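Local coordinates for Lin2722 protein (PDB 3DS8), which is of unknown function but belongs to the alpha/beta-hydrolase clan and probably acts as a hydrolase of the serine-nucleophile type, at residues 7-12 / 76-80; 108-112 / 124-128; 112-116 / 167-172; 176-180 / 193-199; 207-211 / 242-247. All blocks are in the same frame, centred on the assembly; numbering follows the deposited sequence.

Following the chain from the N terminus, contact 1 closes a long loop from strand 6-9 to helix 73-91, next to the two sulfates bound at Gly11 and Ser12. Contacts 2 and 3 both start from helix 103-114 and share Ala112: contact 2 closes a short return to strand 123-130, and the wider loop of contact 3 encloses that strand before meeting the turn ahead of strand 173-180. Contacts 4 and 5 follow in series, tying strand 173-180 to helix 193-196 and strand 209-216 to the segment leading into strand 248-250. Contacts 2 and 5 meet at a third sulfate, and together the five link one sheet to its surrounding helices and loops.

Contact 1 of 5, residues 7-12 / 76-80; sequences ILIHGS and WSKWL. With SO4 (sulfate ion), chain C; SO4 (sulfate ion), chain B.
Trp76 and Leu80, one turn apart on helix 73-91, press against the end of strand 6-9 and the loop after it in this alpha/beta-hydrolase fold. Leu80 splits its branches between two strand residues: CD1 meets Ile7 CD1 at 3.7 Å, the two side chains running by one another in opposing senses, and CD2 meets Ile9 CD1 at 3.9 Å. Its CG stands anti to the backbone N (chi1 178°), which carries both methyls out toward the strand. Trp76 reaches further along, past the last strand residue, and sets the edge of its six-membered ring against the loop. Trp76 CZ3 lies 3.3 Å from His10 O, close to the indole plane. The His10 and Trp76 side chains cross at roughly a right angle, with ring planes at 73° and His10 CE1 3.6 Å from Trp76 CH2. Both rings are held from outside as well: Trp76 NE1 bonds to Gln68 O and the indole stacks on Phe66, while His10 NE2 bonds to Phe66 N. The loop presents its amides to anions. Gly11 N bonds one sulfate; Ser12 N and OG hold a second. Asn103 N and His222 NE2 also bind sulfate here, consistent with a site near an oxyanion hole. The imidazole is fixed in rotation by His10 ND1, which donates to Gly11 O at 2.8 Å, almost straight at 171° and within the ring plane.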
# COMPACT_ATOMS: atom_id res chain seq x y z
N ILE A 7 4.47 -4.51 -6.71
CA ILE A 7 3.74 -5.56 -5.99
C ILE A 7 2.32 -5.07 -5.66
O ILE A 7 2.13 -3.98 -5.09
CB ILE A 7 4.48 -6.05 -4.75
CG1 ILE A 7 3.82 -7.30 -4.18
CG2 ILE A 7 4.52 -5.07 -3.62
CD1 ILE A 7 4.77 -8.10 -3.36
N LEU A 8 1.33 -5.87 -6.01
CA LEU A 8 -0.10 -5.59 -5.73
C LEU A 8 -0.58 -6.54 -4.65
O LEU A 8 -0.52 -7.78 -4.79
CB LEU A 8 -0.97 -5.78 -6.97
CG LEU A 8 -0.53 -4.93 -8.17
CD1 LEU A 8 -1.47 -5.25 -9.39
CD2 LEU A 8 -0.44 -3.42 -7.84
N ILE A 9 -1.10 -5.97 -3.57
CA ILE A 9 -1.52 -6.74 -2.40
C ILE A 9 -2.99 -6.46 -2.05
O ILE A 9 -3.37 -5.31 -1.85
CB ILE A 9 -0.64 -6.51 -1.16
CG1 ILE A 9 0.82 -6.77 -1.51
CG2 ILE A 9 -1.11 -7.42 -0.03
CD1 ILE A 9 1.77 -6.70 -0.34
N HIS A 10 -3.76 -7.54 -1.98
CA HIS A 10 -5.18 -7.52 -1.67
C HIS A 10 -5.47 -7.14 -0.20
O HIS A 10 -4.55 -7.10 0.64
CB HIS A 10 -5.80 -8.89 -2.01
CG HIS A 10 -5.19 -10.04 -1.26
ND1 HIS A 10 -5.55 -10.36 0.03
CD2 HIS A 10 -4.21 -10.91 -1.60
CE1 HIS A 10 -4.86 -11.42 0.43
NE2 HIS A 10 -4.04 -11.77 -0.55
N GLY A 11 -6.75 -6.89 0.07
CA GLY A 11 -7.31 -6.69 1.39
C GLY A 11 -7.71 -8.02 2.01
O GLY A 11 -7.61 -9.09 1.37
N SER A 12 -8.18 -7.97 3.24
CA SER A 12 -8.60 -9.18 3.90
C SER A 12 -9.79 -9.78 3.14
O SER A 12 -10.65 -9.04 2.57
CB SER A 12 -8.85 -8.96 5.41
OG SER A 12 -10.12 -8.44 5.67
N TRP A 76 1.17 -10.79 7.82
CA TRP A 76 1.36 -10.63 6.37
C TRP A 76 2.76 -10.07 6.04
O TRP A 76 3.44 -10.56 5.13
CB TRP A 76 0.28 -9.73 5.77
CG TRP A 76 -1.01 -10.42 5.50
CD1 TRP A 76 -1.41 -11.65 5.90
CD2 TRP A 76 -2.08 -9.87 4.75
NE1 TRP A 76 -2.69 -11.91 5.45
CE2 TRP A 76 -3.12 -10.82 4.73
CE3 TRP A 76 -2.24 -8.66 4.06
CZ2 TRP A 76 -4.34 -10.59 4.07
CZ3 TRP A 76 -3.45 -8.44 3.39
CH2 TRP A 76 -4.48 -9.39 3.42
N SER A 77 3.16 -9.02 6.74
CA SER A 77 4.48 -8.42 6.49
C SER A 77 5.62 -9.41 6.65
O SER A 77 6.56 -9.42 5.84
CB SER A 77 4.68 -7.25 7.40
OG SER A 77 5.93 -6.62 7.18
N LYS A 78 5.58 -10.22 7.72
CA LYS A 78 6.59 -11.28 7.94
C LYS A 78 6.60 -12.30 6.82
O LYS A 78 7.66 -12.69 6.34
CB LYS A 78 6.33 -11.99 9.27
CG LYS A 78 6.53 -11.12 10.48
CD LYS A 78 6.32 -11.93 11.76
CE LYS A 78 5.90 -11.04 12.90
NZ LYS A 78 6.82 -9.85 13.05
N TRP A 79 5.42 -12.71 6.36
CA TRP A 79 5.32 -13.67 5.26
C TRP A 79 5.76 -13.06 3.92
O TRP A 79 6.42 -13.73 3.09
CB TRP A 79 3.92 -14.25 5.16
CG TRP A 79 3.49 -14.93 6.39
CD1 TRP A 79 4.28 -15.54 7.33
CD2 TRP A 79 2.14 -15.08 6.84
NE1 TRP A 79 3.49 -16.02 8.37
CE2 TRP A 79 2.18 -15.76 8.08
CE3 TRP A 79 0.91 -14.70 6.32
CZ2 TRP A 79 1.01 -16.08 8.79
CZ3 TRP A 79 -0.25 -15.00 7.04
CH2 TRP A 79 -0.19 -15.71 8.23
N LEU A 80 5.41 -11.80 3.71
CA LEU A 80 5.87 -11.06 2.54
C LEU A 80 7.40 -10.99 2.49
O LEU A 80 7.98 -11.23 1.43
CB LEU A 80 5.27 -9.65 2.54
CG LEU A 80 5.65 -8.69 1.42
CD1 LEU A 80 5.19 -9.28 0.09
CD2 LEU A 80 5.01 -7.34 1.68
S SO4 C . -10.06 -7.17 -1.79
O1 SO4 C . -8.84 -6.67 -2.10
O2 SO4 C . -11.13 -6.13 -1.67
O3 SO4 C . -10.51 -8.09 -2.86
O4 SO4 C . -10.01 -7.89 -0.49
S SO4 B . -9.37 -4.97 5.58
O1 SO4 B . -8.85 -3.77 6.27
O2 SO4 B . -10.55 -4.65 4.80
O3 SO4 B . -8.38 -5.50 4.64
O4 SO4 B . -9.72 -5.97 6.62

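Contact 2 of 5, residues 108-112 / 124-128; sequences LTYYA and LRKLV. With SO4 (sulfate ion), chain F.
Leu124 and Leu127 of strand 123-130 fit against the side of helix 103-114 at Leu108 and Ala112, in a buried, mostly apolar interface. The CD2 methyl of Leu124 lies in the angle between two helix groups, 3.5 Å from Leu108 O and 3.9 Å from Ala112 CB. Leu127 comes in beside it: its CD1 lies 4.1 Å from Ala112 CB, and its CG is 4.0 Å from Leu108 CB. The Leu127 side chain crosses that of Thr109 at about a right angle, CD1 meeting OG1, which turns back along its own helix to Gly105 O. Tyr111 adds a border on the Leu124 side, with Leu124 CB near the plane of its ring and at the edge. Both leucines face the helix although three positions apart, because the backbone leaves extended angles at Arg125 (phi -104°, psi -71°) and regains them at Lys126. Further out, Tyr111 OH is tied to Pro122 O, which steadies the ring near the start of the strand, and a water makes weak bonds to Tyr111 O and Leu124 N. On the side of the strand turned from the helix, Lys126 NZ forms a salt bridge with Glu173 and reaches O3 of a sulfate at 3.2 Å; this sulfate lies over one face of the Arg125 guanidinium, whose NH2 pairs with Asp97. Segments 108-112 and 124-128 run roughly antiparallel, at 147°, as the returning half of a beta-alpha-beta crossover in which strand 95-101 leads, through the probable nucleophile elbow of the alpha/beta hydrolases, into helix 103-114.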
# COMPACT_ATOMS: atom_id res chain seq x y z
N LEU A 108 2.32 -3.51 3.82
CA LEU A 108 3.41 -2.76 3.23
C LEU A 108 4.05 -1.77 4.20
O LEU A 108 5.22 -1.46 4.07
CB LEU A 108 2.94 -2.05 1.97
CG LEU A 108 2.61 -2.91 0.74
CD1 LEU A 108 1.92 -2.08 -0.36
CD2 LEU A 108 3.89 -3.60 0.20
N THR A 109 3.24 -1.16 5.08
CA THR A 109 3.73 -0.17 6.03
C THR A 109 4.62 -0.84 7.11
O THR A 109 5.73 -0.37 7.41
CB THR A 109 2.56 0.58 6.65
OG1 THR A 109 1.81 1.21 5.60
CG2 THR A 109 3.03 1.64 7.69
N TYR A 110 4.19 -1.97 7.62
CA TYR A 110 5.09 -2.78 8.44
C TYR A 110 6.37 -3.15 7.68
O TYR A 110 7.46 -3.09 8.22
CB TYR A 110 4.40 -4.08 8.90
CG TYR A 110 3.54 -3.90 10.09
CD1 TYR A 110 4.11 -3.74 11.35
CD2 TYR A 110 2.15 -3.91 9.99
CE1 TYR A 110 3.30 -3.58 12.47
CE2 TYR A 110 1.34 -3.76 11.11
CZ TYR A 110 1.92 -3.58 12.33
OH TYR A 110 1.16 -3.45 13.49
N TYR A 111 6.24 -3.56 6.42
CA TYR A 111 7.44 -3.91 5.61
C TYR A 111 8.39 -2.71 5.47
O TYR A 111 9.60 -2.82 5.60
CB TYR A 111 6.97 -4.40 4.24
CG TYR A 111 8.04 -4.94 3.31
CD1 TYR A 111 8.30 -6.30 3.23
CD2 TYR A 111 8.76 -4.06 2.49
CE1 TYR A 111 9.29 -6.77 2.33
CE2 TYR A 111 9.74 -4.51 1.60
CZ TYR A 111 9.99 -5.85 1.52
OH TYR A 111 10.93 -6.25 0.60
N ALA A 112 7.83 -1.54 5.23
CA ALA A 112 8.59 -0.32 5.10
C ALA A 112 9.33 0.02 6.37
O ALA A 112 10.49 0.51 6.32
CB ALA A 112 7.65 0.82 4.72
N LEU A 124 11.42 -1.02 -0.37
CA LEU A 124 10.17 -0.40 -0.86
C LEU A 124 10.47 1.06 -1.19
O LEU A 124 11.09 1.77 -0.42
CB LEU A 124 9.08 -0.47 0.20
CG LEU A 124 7.65 -0.21 -0.18
CD1 LEU A 124 7.15 -1.16 -1.28
CD2 LEU A 124 6.79 -0.35 1.12
N ARG A 125 10.07 1.48 -2.37
CA ARG A 125 10.27 2.82 -2.85
C ARG A 125 8.94 3.60 -2.79
O ARG A 125 8.79 4.49 -1.96
CB ARG A 125 10.85 2.80 -4.26
CG ARG A 125 11.12 4.20 -4.82
CD ARG A 125 11.54 4.20 -6.27
NE ARG A 125 10.49 3.75 -7.18
CZ ARG A 125 10.51 3.99 -8.49
NH1 ARG A 125 11.53 4.66 -9.04
NH2 ARG A 125 9.52 3.58 -9.24
N LYS A 126 8.00 3.27 -3.65
CA LYS A 126 6.67 3.91 -3.62
C LYS A 126 5.71 2.96 -2.92
O LYS A 126 5.72 1.76 -3.19
CB LYS A 126 6.16 4.19 -5.00
CG LYS A 126 7.01 5.22 -5.75
CD LYS A 126 6.60 5.29 -7.18
CE LYS A 126 7.40 6.25 -7.97
NZ LYS A 126 7.06 7.67 -7.80
N LEU A 127 4.88 3.50 -2.04
CA LEU A 127 3.90 2.74 -1.26
C LEU A 127 2.56 3.44 -1.43
O LEU A 127 2.40 4.58 -1.01
CB LEU A 127 4.27 2.74 0.23
CG LEU A 127 3.55 1.80 1.20
CD1 LEU A 127 4.28 1.89 2.59
CD2 LEU A 127 2.04 2.10 1.29
N VAL A 128 1.62 2.76 -2.07
CA VAL A 128 0.24 3.23 -2.19
C VAL A 128 -0.68 2.39 -1.30
O VAL A 128 -0.73 1.14 -1.38
CB VAL A 128 -0.27 3.18 -3.66
CG1 VAL A 128 -1.73 3.71 -3.76
CG2 VAL A 128 0.64 3.97 -4.61
S SO4 F . 10.98 8.84 -7.70
O1 SO4 F . 12.34 8.92 -8.27
O2 SO4 F . 10.68 10.20 -7.16
O3 SO4 F . 9.99 8.41 -8.72
O4 SO4 F . 10.91 7.74 -6.69
O HOH W 1 11.35 -1.72 2.91

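Contact 3 of 5, residues 112-116 / 167-172; sequences AEDYA and EVSPDL
A close but water-bridged backbone contact joins Glu113 in the last turn of helix 103-114, and Ala116 just beyond it, to Glu167, Val168 and Ser169 in the loop ahead of strand 173-180. No direct hydrogen bond spans the gap; two waters do the work. One donates to Ala112 O at 2.8 Å and accepts from Ser169 N. The other donates to Glu113 O and, at 3.2 Å, to Glu167 O while accepting from Ala116 N, so it occupies the place where the helix comes undone and satisfies carbonyls of both segments. Around the waters the chains touch directly. Glu167 CB sits 3.2 Å from Glu113 O, but a bend at chi2 (-60°) swings the rest of the side chain away. The methyl of Ala116 is pushed against the loop backbone, 3.3 Å from Glu167 O and 3.7 Å from Ser169 N. Glu113 and Val168 run alongside each other in the same direction, with Glu113 CG 3.7 Å from Val168 CG1. Beyond them the loop folds into a type I beta turn from Ser169 to Leu172, in which Ser169 OG accepts from Asp171 N at 3.1 Å to form an ST turn. This turn brings Leu172 under the helix, its CD2 4.1 Å from Ala112 CB. Leu172 also touches Leu124 of strand 123-130, while Glu113 packs on Tyr160 and Phe161 of helix 156-163; the contact thus lies between those two elements and the start of strand 173-180.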
# COMPACT_ATOMS: atom_id res chain seq x y z
N ALA A 112 7.83 -1.54 5.23
CA ALA A 112 8.59 -0.32 5.10
C ALA A 112 9.33 0.02 6.37
O ALA A 112 10.49 0.51 6.32
CB ALA A 112 7.65 0.82 4.72
N GLU A 113 8.68 -0.20 7.51
CA GLU A 113 9.32 0.10 8.80
C GLU A 113 10.28 -0.96 9.29
O GLU A 113 11.23 -0.61 10.01
CB GLU A 113 8.28 0.43 9.89
CG GLU A 113 7.60 1.78 9.63
CD GLU A 113 6.81 2.28 10.78
OE1 GLU A 113 6.47 1.46 11.67
OE2 GLU A 113 6.54 3.52 10.82
N ASP A 114 10.08 -2.22 8.92
CA ASP A 114 10.77 -3.31 9.55
C ASP A 114 11.96 -3.79 8.74
O ASP A 114 12.86 -4.38 9.30
CB ASP A 114 9.83 -4.48 9.81
CG ASP A 114 8.82 -4.21 10.90
OD1 ASP A 114 8.93 -3.18 11.62
OD2 ASP A 114 7.88 -5.02 11.02
N TYR A 115 11.95 -3.57 7.43
CA TYR A 115 13.02 -4.12 6.55
C TYR A 115 13.76 -3.14 5.65
O TYR A 115 14.46 -3.57 4.74
CB TYR A 115 12.45 -5.25 5.68
CG TYR A 115 11.66 -6.23 6.50
CD1 TYR A 115 12.25 -6.92 7.54
CD2 TYR A 115 10.29 -6.39 6.30
CE1 TYR A 115 11.50 -7.80 8.33
CE2 TYR A 115 9.55 -7.24 7.05
CZ TYR A 115 10.12 -7.95 8.05
OH TYR A 115 9.36 -8.81 8.81
N ALA A 116 13.63 -1.83 5.87
CA ALA A 116 14.33 -0.83 5.03
C ALA A 116 15.86 -1.08 4.91
O ALA A 116 16.44 -0.87 3.83
CB ALA A 116 14.04 0.59 5.56
N GLU A 167 12.56 4.41 11.05
CA GLU A 167 13.20 3.32 10.35
C GLU A 167 12.88 3.32 8.86
O GLU A 167 13.52 2.54 8.12
CB GLU A 167 12.78 1.98 10.96
CG GLU A 167 13.03 1.91 12.45
CD GLU A 167 14.47 2.10 12.80
OE1 GLU A 167 15.30 1.34 12.27
OE2 GLU A 167 14.79 3.02 13.60
N VAL A 168 11.95 4.15 8.40
CA VAL A 168 11.61 4.09 6.97
C VAL A 168 12.77 4.61 6.14
O VAL A 168 13.59 5.41 6.60
CB VAL A 168 10.28 4.82 6.59
CG1 VAL A 168 9.14 4.34 7.49
CG2 VAL A 168 10.43 6.31 6.67
N SER A 169 12.88 4.09 4.92
CA SER A 169 13.81 4.57 3.95
C SER A 169 13.58 6.07 3.76
O SER A 169 12.44 6.51 3.59
CB SER A 169 13.62 3.87 2.59
OG SER A 169 14.42 4.47 1.57
N PRO A 170 14.65 6.85 3.77
CA PRO A 170 14.46 8.27 3.50
C PRO A 170 14.05 8.54 2.07
O PRO A 170 13.71 9.67 1.77
CB PRO A 170 15.84 8.86 3.78
CG PRO A 170 16.77 7.76 3.66
CD PRO A 170 16.07 6.50 3.94
N ASP A 171 14.09 7.54 1.19
CA ASP A 171 13.58 7.70 -0.18
C ASP A 171 12.14 7.22 -0.39
O ASP A 171 11.62 7.28 -1.51
CB ASP A 171 14.51 7.01 -1.17
CG ASP A 171 15.90 7.60 -1.14
OD1 ASP A 171 16.01 8.84 -1.12
OD2 ASP A 171 16.87 6.82 -1.08
N LEU A 172 11.51 6.74 0.68
CA LEU A 172 10.13 6.21 0.59
C LEU A 172 9.18 7.32 0.11
O LEU A 172 9.29 8.47 0.51
CB LEU A 172 9.64 5.67 1.92
CG LEU A 172 8.33 4.84 1.90
CD1 LEU A 172 8.55 3.51 1.25
CD2 LEU A 172 7.69 4.68 3.29
O HOH W 2 10.89 2.20 4.12
O HOH W 3 13.32 -0.58 8.51

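Contact 4 of 5, residues 176-180 / 193-199; sequences AIAGE and TISSLAT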
# COMPACT_ATOMS: atom_id res chain seq x y z
N ALA A 176 -1.56 7.95 0.32
CA ALA A 176 -2.67 7.42 1.08
C ALA A 176 -3.97 7.87 0.43
O ALA A 176 -4.30 9.07 0.35
CB ALA A 176 -2.63 7.91 2.56
N ILE A 177 -4.70 6.88 -0.07
CA ILE A 177 -6.00 7.06 -0.65
C ILE A 177 -7.09 6.68 0.32
O ILE A 177 -7.04 5.58 0.94
CB ILE A 177 -6.11 6.22 -1.94
CG1 ILE A 177 -5.22 6.82 -3.05
CG2 ILE A 177 -7.59 6.11 -2.40
CD1 ILE A 177 -5.14 5.96 -4.30
N ALA A 178 -8.03 7.59 0.53
CA ALA A 178 -9.09 7.37 1.50
C ALA A 178 -10.44 7.65 0.88
O ALA A 178 -10.57 8.55 0.04
CB ALA A 178 -8.91 8.26 2.72
N GLY A 179 -11.44 6.88 1.29
CA GLY A 179 -12.84 7.17 0.92
C GLY A 179 -13.65 7.79 2.05
O GLY A 179 -13.42 7.55 3.25
N GLU A 180 -14.63 8.60 1.66
CA GLU A 180 -15.56 9.19 2.55
C GLU A 180 -16.93 9.09 1.82
O GLU A 180 -17.10 9.60 0.68
CB GLU A 180 -15.13 10.64 2.82
CG GLU A 180 -16.00 11.35 3.68
CD GLU A 180 -15.50 12.74 4.04
OE1 GLU A 180 -15.18 13.56 3.14
OE2 GLU A 180 -15.51 13.02 5.25
N THR A 193 -12.51 7.62 7.69
CA THR A 193 -11.66 8.30 6.74
C THR A 193 -10.35 8.73 7.37
O THR A 193 -9.27 8.55 6.80
CB THR A 193 -12.41 9.52 6.14
OG1 THR A 193 -13.66 9.08 5.62
CG2 THR A 193 -11.60 10.14 5.06
N ILE A 194 -10.44 9.21 8.62
CA ILE A 194 -9.25 9.63 9.31
C ILE A 194 -8.24 8.49 9.58
O ILE A 194 -7.04 8.70 9.54
CB ILE A 194 -9.63 10.37 10.60
CG1 ILE A 194 -10.11 11.79 10.20
CG2 ILE A 194 -8.46 10.41 11.63
CD1 ILE A 194 -10.93 12.43 11.16
N SER A 195 -8.75 7.31 9.87
CA SER A 195 -7.91 6.11 10.08
C SER A 195 -7.12 5.83 8.83
O SER A 195 -5.92 5.54 8.89
CB SER A 195 -8.75 4.89 10.43
OG SER A 195 -7.91 3.76 10.63
N SER A 196 -7.77 5.95 7.68
CA SER A 196 -7.07 5.75 6.39
C SER A 196 -6.09 6.84 5.95
O SER A 196 -5.34 6.66 4.98
CB SER A 196 -8.09 5.40 5.27
OG SER A 196 -9.24 6.15 5.33
N LEU A 197 -6.07 7.96 6.70
CA LEU A 197 -5.13 9.05 6.50
C LEU A 197 -4.16 9.22 7.65
O LEU A 197 -3.36 10.16 7.63
CB LEU A 197 -5.90 10.34 6.32
CG LEU A 197 -6.84 10.46 5.12
CD1 LEU A 197 -7.69 11.75 5.34
CD2 LEU A 197 -6.10 10.47 3.79
N ALA A 198 -4.18 8.31 8.61
CA ALA A 198 -3.43 8.51 9.85
C ALA A 198 -1.91 8.40 9.65
O ALA A 198 -1.14 8.81 10.50
CB ALA A 198 -3.94 7.61 10.94
N THR A 199 -1.49 7.91 8.47
CA THR A 199 -0.14 8.09 7.97
C THR A 199 0.37 9.53 8.11
O THR A 199 1.57 9.74 8.21
CB THR A 199 -0.03 7.66 6.49
OG1 THR A 199 -1.26 7.97 5.81
CG2 THR A 199 0.23 6.12 6.39
O HOH W 4 -5.24 4.48 3.19
O HOH W 5 -10.75 4.80 3.14
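Ala178 meets Ser196 and Leu197 in the tight middle of this contact, where the short, weakly bonded helix 193-196 lies over the C-terminal half of strand 173-180, within the beta-alpha-beta unit completed by strand 209-216. The Ala178 methyl is touched by both Ser196 OG, 3.4 Å away, and Leu197 CD2 at 3.7 Å. Leu197 reaches it with CG anti to its own carbonyl carbon (chi1 -63°), which carries the isobutyl group toward Ala178, CD2 also grazing Ala176 O. At the far end of the interface, Ala176 CB comes within 3.5 Å of Thr199 OG1, whose hydroxyl is engaged by Tyr210 OH. Thr193 closes the other end. Its OG1 donates to Gly179 O at 2.8 Å, tilted 23° from the carbonyl plane, and its CG2 leans on Ala178 CB; Glu180 crosses it at about a right angle. Two waters line the looser flank, although the residues on it are buried. One accepts from Gly179 N at 2.9 Å and donates to Ser196 OG, while a second lies within reach of Ile177 O and Ser196 O. Ser196 OG gives its proton to Thr193 O at 2.8 Å and takes one from the first water, so the hydroxyl is engaged both within its helix and, through water, with the strand. Direct hydroxyl bonding across the interface is thus concentrated at Thr193, and water supplies a further polar link.

Contact 5 of 5, residues 207-211 / 242-247; sequences AKAYI and FKTDET. With SO4 (sulfate ion), chain F.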
# COMPACT_ATOMS: atom_id res chain seq x y z
N ALA A 207 9.40 9.88 5.43
CA ALA A 207 9.38 9.58 4.00
C ALA A 207 9.79 10.80 3.21
O ALA A 207 9.61 11.95 3.68
CB ALA A 207 7.99 9.16 3.62
N LYS A 208 10.30 10.59 2.00
CA LYS A 208 10.60 11.67 1.09
C LYS A 208 9.30 12.38 0.64
O LYS A 208 9.25 13.61 0.59
CB LYS A 208 11.37 11.18 -0.13
CG LYS A 208 11.72 12.29 -1.07
CD LYS A 208 12.66 11.85 -2.10
CE LYS A 208 12.00 10.94 -3.11
NZ LYS A 208 12.96 10.58 -4.21
N ALA A 209 8.27 11.61 0.36
CA ALA A 209 7.02 12.16 -0.12
C ALA A 209 5.87 11.53 0.63
O ALA A 209 5.88 10.34 0.94
CB ALA A 209 6.86 11.93 -1.62
N TYR A 210 4.87 12.34 0.92
CA TYR A 210 3.64 11.85 1.50
C TYR A 210 2.52 12.66 0.91
O TYR A 210 2.50 13.86 1.06
CB TYR A 210 3.62 12.02 3.02
CG TYR A 210 2.28 11.66 3.60
CD1 TYR A 210 1.83 10.34 3.58
CD2 TYR A 210 1.41 12.65 4.13
CE1 TYR A 210 0.54 10.01 4.05
CE2 TYR A 210 0.16 12.30 4.66
CZ TYR A 210 -0.27 10.97 4.60
OH TYR A 210 -1.51 10.63 5.12
N ILE A 211 1.61 11.98 0.21
CA ILE A 211 0.49 12.60 -0.48
C ILE A 211 -0.81 11.93 -0.07
O ILE A 211 -0.87 10.70 0.01
CB ILE A 211 0.67 12.48 -2.02
CG1 ILE A 211 2.02 13.10 -2.45
CG2 ILE A 211 -0.54 13.07 -2.76
CD1 ILE A 211 2.21 13.22 -3.99
N PHE A 242 4.72 10.85 -11.09
CA PHE A 242 5.23 11.57 -9.94
C PHE A 242 6.72 11.27 -9.73
O PHE A 242 7.12 10.11 -9.58
CB PHE A 242 4.45 11.24 -8.68
CG PHE A 242 5.01 11.91 -7.44
CD1 PHE A 242 4.92 13.26 -7.30
CD2 PHE A 242 5.65 11.17 -6.45
CE1 PHE A 242 5.44 13.92 -6.17
CE2 PHE A 242 6.19 11.81 -5.32
CZ PHE A 242 6.07 13.18 -5.18
N LYS A 243 7.52 12.33 -9.68
CA LYS A 243 8.94 12.17 -9.42
C LYS A 243 9.37 13.36 -8.58
O LYS A 243 8.92 14.47 -8.82
CB LYS A 243 9.71 12.15 -10.75
CG LYS A 243 9.46 10.93 -11.69
CD LYS A 243 10.44 9.74 -11.41
CE LYS A 243 10.03 8.37 -12.09
NZ LYS A 243 10.80 7.13 -11.56
N THR A 244 10.21 13.13 -7.58
CA THR A 244 10.72 14.25 -6.77
C THR A 244 12.08 13.87 -6.20
O THR A 244 12.34 12.70 -5.91
CB THR A 244 9.72 14.65 -5.60
OG1 THR A 244 10.14 15.91 -5.00
CG2 THR A 244 9.64 13.55 -4.53
N ASP A 245 12.95 14.85 -6.11
CA ASP A 245 14.14 14.71 -5.28
C ASP A 245 13.99 15.47 -3.96
O ASP A 245 14.65 15.13 -2.96
CB ASP A 245 15.35 15.19 -6.05
CG ASP A 245 15.65 14.30 -7.24
OD1 ASP A 245 15.53 13.05 -7.09
OD2 ASP A 245 16.00 14.85 -8.31
N GLU A 246 13.12 16.49 -3.96
CA GLU A 246 12.84 17.25 -2.74
C GLU A 246 11.71 16.60 -1.97
O GLU A 246 10.89 15.88 -2.52
CB GLU A 246 12.48 18.72 -3.05
CG GLU A 246 11.16 18.92 -3.78
CD GLU A 246 10.92 20.36 -4.29
OE1 GLU A 246 11.58 21.31 -3.80
OE2 GLU A 246 10.01 20.51 -5.17
N THR A 247 11.65 16.90 -0.69
CA THR A 247 10.57 16.44 0.14
C THR A 247 9.26 17.07 -0.35
O THR A 247 9.22 18.25 -0.74
CB THR A 247 10.84 16.83 1.60
OG1 THR A 247 11.97 16.09 2.07
CG2 THR A 247 9.67 16.57 2.46
S SO4 F . 10.98 8.84 -7.70
O1 SO4 F . 12.34 8.92 -8.27
O2 SO4 F . 10.68 10.20 -7.16
O3 SO4 F . 9.99 8.41 -8.72
O4 SO4 F . 10.91 7.74 -6.69
O HOH W 6 11.93 13.86 3.81
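At Lys208 and Thr247 the two backbones come within 4.9 Å CA to CA, and Thr247 CA points a C-H at Lys208 O across 3.2 Å. Lys208 is the chief side chain here. It starts extended, CG anti to the backbone N, and bends at chi3 (72°), passing alongside the loop backbone until NZ meets Thr244 O at 2.8 Å. The donor is tilted 22° from that carbonyl plane. The Lys208 and Thr244 side chains meet near their ends, Lys208 CE 3.8 Å from Thr244 CG2. The ammonium also lies near Asp245, beyond salt-bridge range, and has a weak, long ion pair with Glu173. Thr244 is itself held within the loop: its OG1 donates to Glu246 O at 2.6 Å, and its backbone N binds a sulfate that Lys126 NZ also grips. Deeper in, the Phe242 ring is met on a face and an edge. Ile211 CD1 stands over one face, 4.1 Å from the ring centroid in a CH-pi contact, while Ala209 CB touches the edge at CE2, 3.8 Å away. Phe242 also packs against Trp237 and Phe238 of the preceding helix. Near the close backbone approach, a water links Ala207 O to Thr247 OG1. Segment 242-247 runs from the end of helix 229-240 toward strand 248-250, which lies parallel to strand 209-216 at the sheet margin, a return of the kind that builds the parallel part of an alpha/beta-hydrolase sheet.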